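Local coordinates for protein 4-amino-4-deoxy-L-arabinose transferase or related glycosyltransferases of PMT family (Cupriavidus metallidurans, PDB 5EZM) that probably transfers 4-amino-4-deoxy-L-arabinose from a polyprenyl phosphate carrier to lipid A, as a zinc-binding membrane glycosyltransferase of the GT-C fold, at residues G283-F288 with K344-I349; A110-A115 with A154-T159; F296-A300 with Y442-M446; Y62-S66 with H92-V97. All coordinates share one frame; numbering follows the deposited sequence.

Contact 1: residues G283-F288 with K344-I349. With MPG ([(Z)-octadec-9-enyl] (2R)-2,3-bis(oxidanyl)propanoate), chain B; MPG ([(Z)-octadec-9-enyl] (2R)-2,3-bis(oxidanyl)propanoate), chain Q.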
loop_
_atom_site.group_PDB
_atom_site.type_symbol
_atom_site.label_atom_id
_atom_site.label_comp_id
_atom_site.label_asym_id
_atom_site.label_seq_id
_atom_site.Cartn_x
_atom_site.Cartn_y
_atom_site.Cartn_z
ATOM N N GLY A 283 -11.787 11.647 12.419
ATOM C CA GLY A 283 -11.749 10.246 12.809
ATOM C C GLY A 283 -11.446 10.114 14.289
ATOM O O GLY A 283 -10.591 10.828 14.818
ATOM N N SER A 284 -12.151 9.199 14.951
ATOM C CA SER A 284 -11.992 9.021 16.386
ATOM C C SER A 284 -10.602 8.477 16.711
ATOM O O SER A 284 -9.861 8.009 15.843
ATOM C CB SER A 284 -13.060 8.078 16.933
ATOM O OG SER A 284 -12.796 6.740 16.546
ATOM N N VAL A 285 -10.254 8.539 17.999
ATOM C CA VAL A 285 -8.957 8.045 18.443
ATOM C C VAL A 285 -8.882 6.525 18.352
ATOM O O VAL A 285 -7.783 5.963 18.335
ATOM C CB VAL A 285 -8.661 8.539 19.874
ATOM C CG1 VAL A 285 -9.513 7.792 20.896
ATOM C CG2 VAL A 285 -7.176 8.419 20.198
ATOM N N PHE A 286 -10.026 5.844 18.275
ATOM C CA PHE A 286 -10.069 4.396 18.128
ATOM C C PHE A 286 -10.068 3.955 16.665
ATOM O O PHE A 286 -10.404 2.801 16.371
ATOM C CB PHE A 286 -11.300 3.833 18.842
ATOM C CG PHE A 286 -11.581 4.479 20.165
ATOM C CD1 PHE A 286 -10.868 4.114 21.293
ATOM C CD2 PHE A 286 -12.563 5.449 20.282
ATOM C CE1 PHE A 286 -11.127 4.707 22.513
ATOM C CE2 PHE A 286 -12.828 6.047 21.497
ATOM C CZ PHE A 286 -12.109 5.676 22.614
ATOM N N TYR A 287 -9.684 4.849 15.748
ATOM C CA TYR A 287 -9.810 4.570 14.320
ATOM C C TYR A 287 -9.006 3.340 13.911
ATOM O O TYR A 287 -9.504 2.484 13.170
ATOM C CB TYR A 287 -9.372 5.799 13.522
ATOM C CG TYR A 287 -9.351 5.614 12.023
ATOM C CD1 TYR A 287 -10.513 5.724 11.274
ATOM C CD2 TYR A 287 -8.161 5.349 11.355
ATOM C CE1 TYR A 287 -10.497 5.561 9.905
ATOM C CE2 TYR A 287 -8.133 5.185 9.985
ATOM C CZ TYR A 287 -9.304 5.291 9.263
ATOM O OH TYR A 287 -9.281 5.128 7.895
ATOM N N PHE A 288 -7.770 3.228 14.388
ATOM C CA PHE A 288 -6.872 2.157 13.979
ATOM C C PHE A 288 -7.017 0.894 14.818
ATOM O O PHE A 288 -6.222 -0.036 14.652
ATOM C CB PHE A 288 -5.420 2.639 14.028
ATOM C CG PHE A 288 -5.101 3.701 13.023
ATOM C CD1 PHE A 288 -4.911 3.374 11.691
ATOM C CD2 PHE A 288 -4.987 5.025 13.407
ATOM C CE1 PHE A 288 -4.612 4.347 10.758
ATOM C CE2 PHE A 288 -4.690 6.006 12.478
ATOM C CZ PHE A 288 -4.503 5.666 11.152
ATOM N N LYS A 344 -6.300 10.652 9.275
ATOM C CA LYS A 344 -6.164 9.217 9.501
ATOM C C LYS A 344 -6.573 8.463 8.246
ATOM O O LYS A 344 -7.701 8.615 7.765
ATOM C CB LYS A 344 -7.010 8.753 10.690
ATOM C CG LYS A 344 -6.640 9.391 12.014
ATOM C CD LYS A 344 -7.354 8.703 13.159
ATOM C CE LYS A 344 -7.205 9.482 14.446
ATOM N NZ LYS A 344 -7.863 10.813 14.340
ATOM N N LEU A 345 -5.658 7.657 7.721
ATOM C CA LEU A 345 -5.907 6.707 6.651
ATOM C C LEU A 345 -5.386 5.347 7.087
ATOM O O LEU A 345 -4.395 5.269 7.822
ATOM C CB LEU A 345 -5.226 7.130 5.340
ATOM C CG LEU A 345 -5.842 8.257 4.503
ATOM C CD1 LEU A 345 -5.737 9.609 5.199
ATOM C CD2 LEU A 345 -5.169 8.317 3.142
ATOM N N PRO A 346 -6.034 4.259 6.658
ATOM C CA PRO A 346 -5.646 2.933 7.176
ATOM C C PRO A 346 -4.184 2.583 6.950
ATOM O O PRO A 346 -3.511 2.126 7.884
ATOM C CB PRO A 346 -6.590 1.977 6.429
ATOM C CG PRO A 346 -7.102 2.757 5.258
ATOM C CD PRO A 346 -7.157 4.179 5.712
ATOM N N GLY A 347 -3.670 2.810 5.738
ATOM C CA GLY A 347 -2.286 2.493 5.428
ATOM C C GLY A 347 -1.276 3.074 6.397
ATOM O O GLY A 347 -0.197 2.494 6.569
ATOM N N TYR A 348 -1.606 4.195 7.049
ATOM C CA TYR A 348 -0.701 4.786 8.032
ATOM C C TYR A 348 -0.214 3.752 9.035
ATOM O O TYR A 348 0.941 3.794 9.476
ATOM C CB TYR A 348 -1.388 5.937 8.775
ATOM C CG TYR A 348 -1.638 7.182 7.952
ATOM C CD1 TYR A 348 -1.216 7.269 6.634
ATOM C CD2 TYR A 348 -2.293 8.276 8.503
ATOM C CE1 TYR A 348 -1.447 8.405 5.882
ATOM C CE2 TYR A 348 -2.527 9.419 7.761
ATOM C CZ TYR A 348 -2.100 9.479 6.450
ATOM O OH TYR A 348 -2.329 10.613 5.705
ATOM N N ILE A 349 -1.082 2.803 9.405
ATOM C CA ILE A 349 -0.752 1.881 10.487
ATOM C C ILE A 349 0.045 0.673 10.014
ATOM O O ILE A 349 0.513 -0.112 10.853
ATOM C CB ILE A 349 -2.037 1.440 11.218
ATOM C CG1 ILE A 349 -1.745 1.195 12.692
ATOM C CG2 ILE A 349 -2.625 0.190 10.590
ATOM C CD1 ILE A 349 -1.037 2.349 13.355
HETATM C C2 MPG B . -14.837 0.962 17.859
HETATM C C3 MPG B . -13.909 1.938 17.146
HETATM C C4 MPG B . -14.613 2.693 16.030
HETATM C C5 MPG B . -13.637 3.482 15.141
HETATM C C6 MPG B . -14.329 4.663 14.443
HETATM C C7 MPG B . -13.368 5.478 13.559
HETATM C C8 MPG B . -13.944 6.867 13.190
HETATM C C1 MPG B . -14.094 0.096 18.883
HETATM C C2 MPG Q . -12.164 -6.580 12.507
HETATM C C3 MPG Q . -12.804 -6.078 11.220
HETATM C C4 MPG Q . -12.108 -4.840 10.673
HETATM C C5 MPG Q . -13.101 -3.753 10.227
HETATM C C6 MPG Q . -12.389 -2.453 9.816
HETATM C C7 MPG Q . -13.232 -1.199 10.122
HETATM C C8 MPG Q . -12.392 0.097 10.024
HETATM C C9 MPG Q . -12.992 1.265 10.846
HETATM C C10 MPG Q . -12.096 2.533 10.792
HETATM C C1 MPG Q . -12.778 -7.894 12.991
#
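Lys344 runs its aliphatic chain past the side chain of Tyr287 in the opposite direction, laying CB over one face of the phenol ring, 4.0 Å from the ring centroid in a CH-pi contact, while CD lies 3.6 Å from Tyr287 CB. A long, flexible residue suits this place, because its methylenes pack on an aromatic ring and its ammonium still finds polar atoms beyond it. The final bend of the chain (chi4 64°) turns NZ back to Gly283, whose O accepts a hydrogen bond of 2.8 Å from above the carbonyl plane; Ser341 O takes a second bond from NZ. Packing is close round the buried Phe288. Tyr287 CD2 sits over the centre of one face of that ring, Leu345 O meets its edge in plane at 3.1 Å from CE1, and Ile349 CB comes within 3.5 Å of CD1. Phe335 and Phe338 of helix 323-339 add to the packing round Phe288. Beyond Tyr287 the contact loosens toward lipid. Ser284 to Tyr287 make a type I beta turn whose Phe286 lies on the surface, and bound MPG chains lie against the turn: C7 of the chain B molecule is 3.3 Å from Ser284 OG, and C10 of the chain Q molecule is 3.5 Å from Tyr287 O. The side chain of Tyr348, in the other segment, comes within about 7 Å of that of the zinc ligand His270. Two interhelical loops, one leading into helix 288-295 and the other into helix 352-365, thus meet between lipid-filled surface pockets and the zinc site of a GT-C membrane transferase.

Contact 2: residues A110-A115 with A154-T159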
loop_
_atom_site.group_PDB
_atom_site.type_symbol
_atom_site.label_atom_id
_atom_site.label_comp_id
_atom_site.label_asym_id
_atom_site.label_seq_id
_atom_site.Cartn_x
_atom_site.Cartn_y
_atom_site.Cartn_z
ATOM N N ALA A 110 2.789 -2.211 -12.123
ATOM C CA ALA A 110 2.454 -1.061 -11.295
ATOM C C ALA A 110 2.377 -1.414 -9.816
ATOM O O ALA A 110 2.476 -0.516 -8.972
ATOM C CB ALA A 110 1.129 -0.458 -11.762
ATOM N N ARG A 111 2.201 -2.693 -9.486
ATOM C CA ARG A 111 2.156 -3.159 -8.107
ATOM C C ARG A 111 3.465 -3.792 -7.667
ATOM O O ARG A 111 3.505 -4.452 -6.626
ATOM C CB ARG A 111 1.006 -4.151 -7.920
ATOM C CG ARG A 111 -0.374 -3.513 -8.052
ATOM C CD ARG A 111 -1.480 -4.454 -7.620
ATOM N NE ARG A 111 -2.144 -5.080 -8.755
ATOM C CZ ARG A 111 -3.367 -4.768 -9.173
ATOM N NH1 ARG A 111 -4.069 -3.833 -8.546
ATOM N NH2 ARG A 111 -3.891 -5.396 -10.217
ATOM N N LEU A 112 4.541 -3.596 -8.431
ATOM C CA LEU A 112 5.779 -4.319 -8.163
ATOM C C LEU A 112 6.491 -3.769 -6.930
ATOM O O LEU A 112 7.050 -4.536 -6.133
ATOM C CB LEU A 112 6.683 -4.255 -9.392
ATOM C CG LEU A 112 7.719 -5.367 -9.524
ATOM C CD1 LEU A 112 7.028 -6.717 -9.613
ATOM C CD2 LEU A 112 8.596 -5.127 -10.742
ATOM N N ALA A 113 6.476 -2.444 -6.754
ATOM C CA ALA A 113 7.155 -1.835 -5.615
ATOM C C ALA A 113 6.582 -2.334 -4.294
ATOM O O ALA A 113 7.330 -2.623 -3.353
ATOM C CB ALA A 113 7.057 -0.314 -5.702
ATOM N N VAL A 114 5.255 -2.454 -4.206
ATOM C CA VAL A 114 4.658 -2.875 -2.943
ATOM C C VAL A 114 4.875 -4.365 -2.705
ATOM O O VAL A 114 5.039 -4.795 -1.555
ATOM C CB VAL A 114 3.166 -2.494 -2.898
ATOM C CG1 VAL A 114 3.018 -0.986 -2.927
ATOM C CG2 VAL A 114 2.411 -3.114 -4.053
ATOM N N ALA A 115 4.893 -5.176 -3.766
ATOM C CA ALA A 115 5.140 -6.604 -3.584
ATOM C C ALA A 115 6.563 -6.847 -3.102
ATOM O O ALA A 115 6.789 -7.596 -2.139
ATOM C CB ALA A 115 4.877 -7.359 -4.887
ATOM N N ALA A 154 -1.968 -5.295 1.790
ATOM C CA ALA A 154 -1.233 -4.064 1.519
ATOM C C ALA A 154 -0.031 -4.322 0.619
ATOM O O ALA A 154 0.350 -3.455 -0.174
ATOM C CB ALA A 154 -0.796 -3.409 2.830
ATOM N N ALA A 155 0.564 -5.512 0.715
ATOM C CA ALA A 155 1.680 -5.867 -0.151
ATOM C C ALA A 155 1.251 -6.078 -1.595
ATOM O O ALA A 155 2.100 -6.019 -2.491
ATOM C CB ALA A 155 2.369 -7.125 0.371
ATOM N N HIS A 156 -0.038 -6.327 -1.844
ATOM C CA HIS A 156 -0.541 -6.519 -3.199
ATOM C C HIS A 156 -1.437 -5.375 -3.664
ATOM O O HIS A 156 -2.164 -5.526 -4.653
ATOM C CB HIS A 156 -1.288 -7.847 -3.301
ATOM C CG HIS A 156 -0.389 -9.039 -3.294
ATOM N ND1 HIS A 156 0.415 -9.355 -2.222
ATOM C CD2 HIS A 156 -0.153 -9.983 -4.234
ATOM C CE1 HIS A 156 1.102 -10.449 -2.497
ATOM N NE2 HIS A 156 0.774 -10.851 -3.712
ATOM N N PHE A 157 -1.393 -4.233 -2.983
ATOM C CA PHE A 157 -2.241 -3.092 -3.305
ATOM C C PHE A 157 -1.353 -1.875 -3.506
ATOM O O PHE A 157 -0.675 -1.441 -2.570
ATOM C CB PHE A 157 -3.265 -2.846 -2.195
ATOM C CG PHE A 157 -4.309 -1.834 -2.551
ATOM C CD1 PHE A 157 -5.414 -2.200 -3.302
ATOM C CD2 PHE A 157 -4.189 -0.518 -2.135
ATOM C CE1 PHE A 157 -6.378 -1.271 -3.635
ATOM C CE2 PHE A 157 -5.153 0.415 -2.461
ATOM C CZ PHE A 157 -6.249 0.038 -3.214
ATOM N N ASN A 158 -1.363 -1.325 -4.719
ATOM C CA ASN A 158 -0.405 -0.289 -5.092
ATOM C C ASN A 158 -0.645 1.013 -4.338
ATOM O O ASN A 158 -1.411 1.871 -4.785
ATOM C CB ASN A 158 -0.448 -0.037 -6.603
ATOM C CG ASN A 158 0.621 0.933 -7.058
ATOM O OD1 ASN A 158 1.625 1.135 -6.375
ATOM N ND2 ASN A 158 0.413 1.538 -8.220
ATOM N N THR A 159 0.024 1.166 -3.198
ATOM C CA THR A 159 -0.031 2.387 -2.410
ATOM C C THR A 159 1.331 2.598 -1.768
ATOM O O THR A 159 2.118 1.660 -1.623
ATOM C CB THR A 159 -1.132 2.325 -1.342
ATOM O OG1 THR A 159 -1.257 3.602 -0.708
ATOM C CG2 THR A 159 -0.797 1.279 -0.291
#
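Val114 presents both methyls to the backbone of residues 155-159: CG1 lies 3.1 Å from Thr159 O and CG2 3.3 Å from Ala155 O. A compact branched residue suits a place where helix 112-133 presses on a bare main chain, and small Ala115 beside it lets its CA approach Ala155 O to 3.3 Å in a CA-H...O contact. At the other end, the amide of Asn158 rests against Ala110 O, without the geometry of a hydrogen bond between them. Arg111 crosses next to it, CG 3.8 Å from Asn158 CB and CD 3.2 Å from His156 O, and its guanidinium plane stands nearly perpendicular to the amide (87°). The bend at chi3 (-101°) swings that group away to outer partners: NE bonds Leu49 O, NH2 bonds Arg52 O, and NH1 forms a salt bridge with Glu59. Glu59 OE2 also accepts from Asn158 N, so a single carboxylate ties both segments together. A methionine in place of Arg111 would probably cost Glu59 its salt-bridge partner in this segment and leave Leu49 O and Arg52 O without this donor. Helix 91-103 packs on Ala110 and Val114, helix 58-72 covers Asn158, and helix 160-178 closes over Val114 from Met162 and Thr163.

Contact 3: residues F296-A300 with Y442-M446. With MPG ([(Z)-octadec-9-enyl] (2R)-2,3-bis(oxidanyl)propanoate), chain O.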
loop_
_atom_site.group_PDB
_atom_site.type_symbol
_atom_site.label_atom_id
_atom_site.label_comp_id
_atom_site.label_asym_id
_atom_site.label_seq_id
_atom_site.Cartn_x
_atom_site.Cartn_y
_atom_site.Cartn_z
ATOM N N PHE A 296 -4.273 -8.032 11.637
ATOM C CA PHE A 296 -3.471 -9.076 12.260
ATOM C C PHE A 296 -4.370 -10.199 12.766
ATOM O O PHE A 296 -4.086 -10.824 13.791
ATOM C CB PHE A 296 -2.629 -8.495 13.395
ATOM C CG PHE A 296 -1.294 -9.157 13.565
ATOM C CD1 PHE A 296 -0.341 -9.093 12.561
ATOM C CD2 PHE A 296 -0.978 -9.824 14.740
ATOM C CE1 PHE A 296 0.896 -9.694 12.715
ATOM C CE2 PHE A 296 0.257 -10.423 14.902
ATOM C CZ PHE A 296 1.195 -10.359 13.886
ATOM N N LEU A 297 -5.460 -10.461 12.039
ATOM C CA LEU A 297 -6.545 -11.284 12.570
ATOM C C LEU A 297 -6.131 -12.717 12.890
ATOM O O LEU A 297 -6.452 -13.189 13.994
ATOM C CB LEU A 297 -7.731 -11.250 11.600
ATOM C CG LEU A 297 -9.013 -11.946 12.060
ATOM C CD1 LEU A 297 -9.538 -11.322 13.343
ATOM C CD2 LEU A 297 -10.060 -11.881 10.968
ATOM N N PRO A 298 -5.445 -13.460 12.011
ATOM C CA PRO A 298 -5.093 -14.849 12.355
ATOM C C PRO A 298 -4.231 -14.987 13.603
ATOM O O PRO A 298 -4.060 -16.113 14.088
ATOM C CB PRO A 298 -4.351 -15.349 11.105
ATOM C CG PRO A 298 -3.957 -14.125 10.362
ATOM C CD PRO A 298 -5.039 -13.137 10.632
ATOM N N TRP A 299 -3.696 -13.891 14.144
ATOM C CA TRP A 299 -2.910 -13.935 15.369
ATOM C C TRP A 299 -3.565 -13.165 16.509
ATOM O O TRP A 299 -2.942 -12.991 17.565
ATOM C CB TRP A 299 -1.497 -13.399 15.115
ATOM C CG TRP A 299 -0.883 -13.898 13.834
ATOM C CD1 TRP A 299 -0.550 -13.152 12.738
ATOM C CD2 TRP A 299 -0.540 -15.253 13.512
ATOM N NE1 TRP A 299 -0.017 -13.955 11.761
ATOM C CE2 TRP A 299 -0.000 -15.249 12.209
ATOM C CE3 TRP A 299 -0.633 -16.467 14.201
ATOM C CZ2 TRP A 299 0.441 -16.415 11.580
ATOM C CZ3 TRP A 299 -0.194 -17.621 13.574
ATOM C CH2 TRP A 299 0.339 -17.586 12.278
ATOM N N ALA A 300 -4.808 -12.707 16.328
ATOM C CA ALA A 300 -5.468 -11.923 17.369
ATOM C C ALA A 300 -5.524 -12.685 18.688
ATOM O O ALA A 300 -5.344 -12.097 19.763
ATOM C CB ALA A 300 -6.872 -11.525 16.917
ATOM N N TYR A 442 -1.430 -23.618 8.640
ATOM C CA TYR A 442 -2.475 -22.666 9.009
ATOM C C TYR A 442 -2.229 -21.301 8.372
ATOM O O TYR A 442 -3.138 -20.702 7.782
ATOM C CB TYR A 442 -2.537 -22.572 10.533
ATOM C CG TYR A 442 -3.222 -21.355 11.111
ATOM C CD1 TYR A 442 -4.576 -21.374 11.407
ATOM C CD2 TYR A 442 -2.502 -20.201 11.401
ATOM C CE1 TYR A 442 -5.202 -20.271 11.956
ATOM C CE2 TYR A 442 -3.117 -19.094 11.948
ATOM C CZ TYR A 442 -4.467 -19.135 12.223
ATOM O OH TYR A 442 -5.086 -18.036 12.768
ATOM N N ALA A 443 -0.997 -20.798 8.470
ATOM C CA ALA A 443 -0.667 -19.506 7.877
ATOM C C ALA A 443 -0.806 -19.538 6.361
ATOM O O ALA A 443 -1.246 -18.555 5.753
ATOM C CB ALA A 443 0.750 -19.092 8.272
ATOM N N MET A 444 -0.426 -20.654 5.729
ATOM C CA MET A 444 -0.623 -20.780 4.287
ATOM C C MET A 444 -2.105 -20.732 3.929
ATOM O O MET A 444 -2.500 -20.073 2.956
ATOM C CB MET A 444 0.011 -22.074 3.780
ATOM C CG MET A 444 -0.304 -22.394 2.329
ATOM S SD MET A 444 0.370 -21.189 1.169
ATOM C CE MET A 444 2.124 -21.535 1.276
ATOM N N GLY A 445 -2.942 -21.415 4.712
ATOM C CA GLY A 445 -4.373 -21.357 4.470
ATOM C C GLY A 445 -4.930 -19.956 4.620
ATOM O O GLY A 445 -5.739 -19.509 3.804
ATOM N N MET A 446 -4.498 -19.240 5.662
ATOM C CA MET A 446 -4.941 -17.862 5.854
ATOM C C MET A 446 -4.510 -16.983 4.690
ATOM O O MET A 446 -5.306 -16.203 4.157
ATOM C CB MET A 446 -4.393 -17.314 7.171
ATOM C CG MET A 446 -5.049 -17.906 8.392
ATOM S SD MET A 446 -6.798 -17.495 8.426
ATOM C CE MET A 446 -7.464 -18.994 9.128
HETATM C C2 MPG O . -7.414 -9.274 21.404
HETATM C C3 MPG O . -8.160 -10.469 21.987
HETATM C C4 MPG O . -7.217 -11.591 22.394
HETATM C C5 MPG O . -7.931 -12.766 23.081
HETATM C C6 MPG O . -6.949 -13.702 23.805
HETATM C C7 MPG O . -7.666 -14.665 24.770
HETATM C C8 MPG O . -6.711 -15.270 25.829
HETATM C C1 MPG O . -8.334 -8.088 21.102
#
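Trp299 offers the face of its six-membered ring to the edge of Tyr442, an offset edge-to-face pair with centroids 5.5 Å apart and planes at 61°. The nearest atoms are Trp299 CZ3 and Tyr442 CE2, 3.7 Å apart, and the edge of the indole reaches on to Ala443, whose small CB leaves room for so wide a ring. With CG placed opposite its own backbone N (chi1 161°), Tyr442 extends from helix 435-456 far enough for its hydroxyl to meet the 3-10 segment 297-300. There OH donates a hydrogen bond to Pro298 O at 2.5 Å, lying in the carbonyl plane on a lone pair. Pro298 CB touches both helix residues, 3.8 Å from Met446 CG and 3.9 Å from Tyr442 CZ. Met446, one turn after Tyr442, also rests its CG over a face of that phenol, toward the rim. Ala147 of helix 135-147 and Trp372 of helix 369-389 pack around the group, and Trp299 NE1 bonds Ala144 O. The chemistry is that of a membrane interior: apolar surfaces do most of the joining, while the buried tyrosine hydroxyl and indole N-H are each satisfied by a main-chain carbonyl.

Contact 4: residues Y62-S66 with H92-V97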
loop_
_atom_site.group_PDB
_atom_site.type_symbol
_atom_site.label_atom_id
_atom_site.label_comp_id
_atom_site.label_asym_id
_atom_site.label_seq_id
_atom_site.Cartn_x
_atom_site.Cartn_y
_atom_site.Cartn_z
ATOM N N TYR A 62 -0.749 6.334 -8.499
ATOM C CA TYR A 62 0.686 6.079 -8.522
ATOM C C TYR A 62 1.105 5.355 -9.795
ATOM O O TYR A 62 2.201 5.607 -10.317
ATOM C CB TYR A 62 1.092 5.309 -7.267
ATOM C CG TYR A 62 0.773 6.088 -6.012
ATOM C CD1 TYR A 62 1.168 7.414 -5.882
ATOM C CD2 TYR A 62 0.038 5.520 -4.981
ATOM C CE1 TYR A 62 0.866 8.144 -4.751
ATOM C CE2 TYR A 62 -0.272 6.245 -3.840
ATOM C CZ TYR A 62 0.145 7.557 -3.732
ATOM O OH TYR A 62 -0.156 8.284 -2.603
ATOM N N ALA A 63 0.244 4.482 -10.329
ATOM C CA ALA A 63 0.570 3.832 -11.594
ATOM C C ALA A 63 0.677 4.851 -12.721
ATOM O O ALA A 63 1.547 4.737 -13.594
ATOM C CB ALA A 63 -0.472 2.768 -11.930
ATOM N N GLU A 64 -0.189 5.869 -12.704
ATOM C CA GLU A 64 -0.198 6.867 -13.769
ATOM C C GLU A 64 0.928 7.877 -13.605
ATOM O O GLU A 64 1.579 8.239 -14.589
ATOM C CB GLU A 64 -1.545 7.588 -13.817
ATOM C CG GLU A 64 -1.552 8.818 -14.723
ATOM C CD GLU A 64 -1.270 8.494 -16.187
ATOM O OE1 GLU A 64 -1.382 7.316 -16.584
ATOM O OE2 GLU A 64 -0.942 9.425 -16.949
ATOM N N ILE A 65 1.154 8.361 -12.382
ATOM C CA ILE A 65 2.313 9.214 -12.133
ATOM C C ILE A 65 3.580 8.519 -12.607
ATOM O O ILE A 65 4.398 9.096 -13.335
ATOM C CB ILE A 65 2.398 9.583 -10.642
ATOM C CG1 ILE A 65 1.276 10.554 -10.271
ATOM C CG2 ILE A 65 3.751 10.188 -10.325
ATOM C CD1 ILE A 65 1.176 10.842 -8.792
ATOM N N SER A 66 3.743 7.252 -12.224
ATOM C CA SER A 66 4.917 6.508 -12.662
ATOM C C SER A 66 4.945 6.358 -14.176
ATOM O O SER A 66 6.018 6.413 -14.788
ATOM C CB SER A 66 4.955 5.146 -11.980
ATOM O OG SER A 66 5.168 5.302 -10.589
ATOM N N HIS A 92 8.913 5.593 -4.448
ATOM C CA HIS A 92 7.958 4.621 -4.972
ATOM C C HIS A 92 7.841 4.739 -6.486
ATOM O O HIS A 92 7.826 3.727 -7.203
ATOM C CB HIS A 92 6.596 4.821 -4.303
ATOM C CG HIS A 92 5.532 3.886 -4.791
ATOM N ND1 HIS A 92 5.135 2.775 -4.078
ATOM C CD2 HIS A 92 4.775 3.902 -5.914
ATOM C CE1 HIS A 92 4.183 2.145 -4.743
ATOM N NE2 HIS A 92 3.947 2.807 -5.862
ATOM N N MET A 93 7.787 5.972 -6.993
ATOM C CA MET A 93 7.691 6.170 -8.434
ATOM C C MET A 93 8.972 5.745 -9.139
ATOM O O MET A 93 8.917 5.158 -10.222
ATOM C CB MET A 93 7.354 7.628 -8.745
ATOM C CG MET A 93 5.878 7.954 -8.557
ATOM S SD MET A 93 5.354 7.973 -6.828
ATOM C CE MET A 93 5.835 9.631 -6.351
ATOM N N TRP A 94 10.133 6.030 -8.542
ATOM C CA TRP A 94 11.393 5.564 -9.114
ATOM C C TRP A 94 11.380 4.052 -9.298
ATOM O O TRP A 94 11.707 3.538 -10.379
ATOM C CB TRP A 94 12.560 5.983 -8.222
ATOM C CG TRP A 94 12.832 7.446 -8.223
ATOM C CD1 TRP A 94 12.329 8.375 -9.090
ATOM C CD2 TRP A 94 13.677 8.159 -7.313
ATOM N NE1 TRP A 94 12.812 9.626 -8.775
ATOM C CE2 TRP A 94 13.640 9.521 -7.688
ATOM C CE3 TRP A 94 14.462 7.780 -6.218
ATOM C CZ2 TRP A 94 14.357 10.502 -7.006
ATOM C CZ3 TRP A 94 15.176 8.761 -5.541
ATOM C CH2 TRP A 94 15.116 10.104 -5.938
ATOM N N VAL A 95 10.988 3.322 -8.251
ATOM C CA VAL A 95 10.960 1.864 -8.332
ATOM C C VAL A 95 9.975 1.414 -9.402
ATOM O O VAL A 95 10.299 0.579 -10.258
ATOM C CB VAL A 95 10.622 1.253 -6.961
ATOM C CG1 VAL A 95 10.545 -0.262 -7.067
ATOM C CG2 VAL A 95 11.660 1.670 -5.926
ATOM N N THR A 96 8.761 1.975 -9.382
ATOM C CA THR A 96 7.762 1.585 -10.370
ATOM C C THR A 96 8.255 1.852 -11.784
ATOM O O THR A 96 7.980 1.069 -12.699
ATOM C CB THR A 96 6.442 2.319 -10.120
ATOM O OG1 THR A 96 6.006 2.098 -8.770
ATOM C CG2 THR A 96 5.365 1.816 -11.081
ATOM N N VAL A 97 9.004 2.939 -11.981
ATOM C CA VAL A 97 9.475 3.284 -13.318
ATOM C C VAL A 97 10.552 2.311 -13.773
ATOM O O VAL A 97 10.592 1.916 -14.946
ATOM C CB VAL A 97 9.972 4.741 -13.365
ATOM C CG1 VAL A 97 10.782 4.982 -14.623
ATOM C CG2 VAL A 97 8.796 5.699 -13.325
#
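Met93 meets Ser66 and Ile65 where helices 58-72 and 91-103 cross. Its CB lies 3.7 Å from Ser66 OG; CG stays by that oxygen and touches Ile65 CG2 at 3.6 Å. The bend at chi2 (71°) then brings SD into an oblique Met-aromatic contact with Tyr62, 5.4 Å from the ring centroid. An unbranched, pliable residue suits such a winding path. Beside it, Thr96 sets CB 3.3 Å from Ser66 OG and CG2 3.5 Å from Ser66 CB, small groups meeting where the axes of 62-66 and 92-97 cross at -70°. Its OG1 turns back to its own helix and donates to His92 O at 2.9 Å, from the opposite face of that carbonyl to Thr96 N. Ser66 OG does likewise with Tyr62 O at 3.0 Å. A glycine at Thr96 would probably open a gap beside Ser66 and against Ala113 of helix 112-133, and would leave His92 O with one donor fewer. His92 backs onto Tyr62 CB, its ring held by Thr163 through ND1. The side chain of Tyr62 is about 7 Å from that of the zinc ligand Glu87, so this crossing lies beside the metal site. Both hydroxyls spend their hydrogens within their own helices, leaving van der Waals contact to join the two.

Overall arrangement
Along the chain contact 4 closes first, then contact 2, and contacts 1 and 3 follow with their segments alternating. Contacts 4 and 2 are neighbours, their centres 11 Å apart: His92 and Asn158 share a weak hydrogen bond, and Ala63 meets Ala110, so helices 58-72, 91-103 and 112-133 pack as one group near the centre of the folded chain. Contacts 1 and 3 lie at the two ends of helix 288-295, with centres 22 Å apart. Contacts 3 and 4 lie across the chain's centre from each other, their centres about 31 Å apart. Contacts 1 and 4 approach the zinc site, whereas contact 3 joins the 3-10 segment after helix 288-295 to helix 435-456 well away from it, within the many-helix membrane body of the GT-C fold.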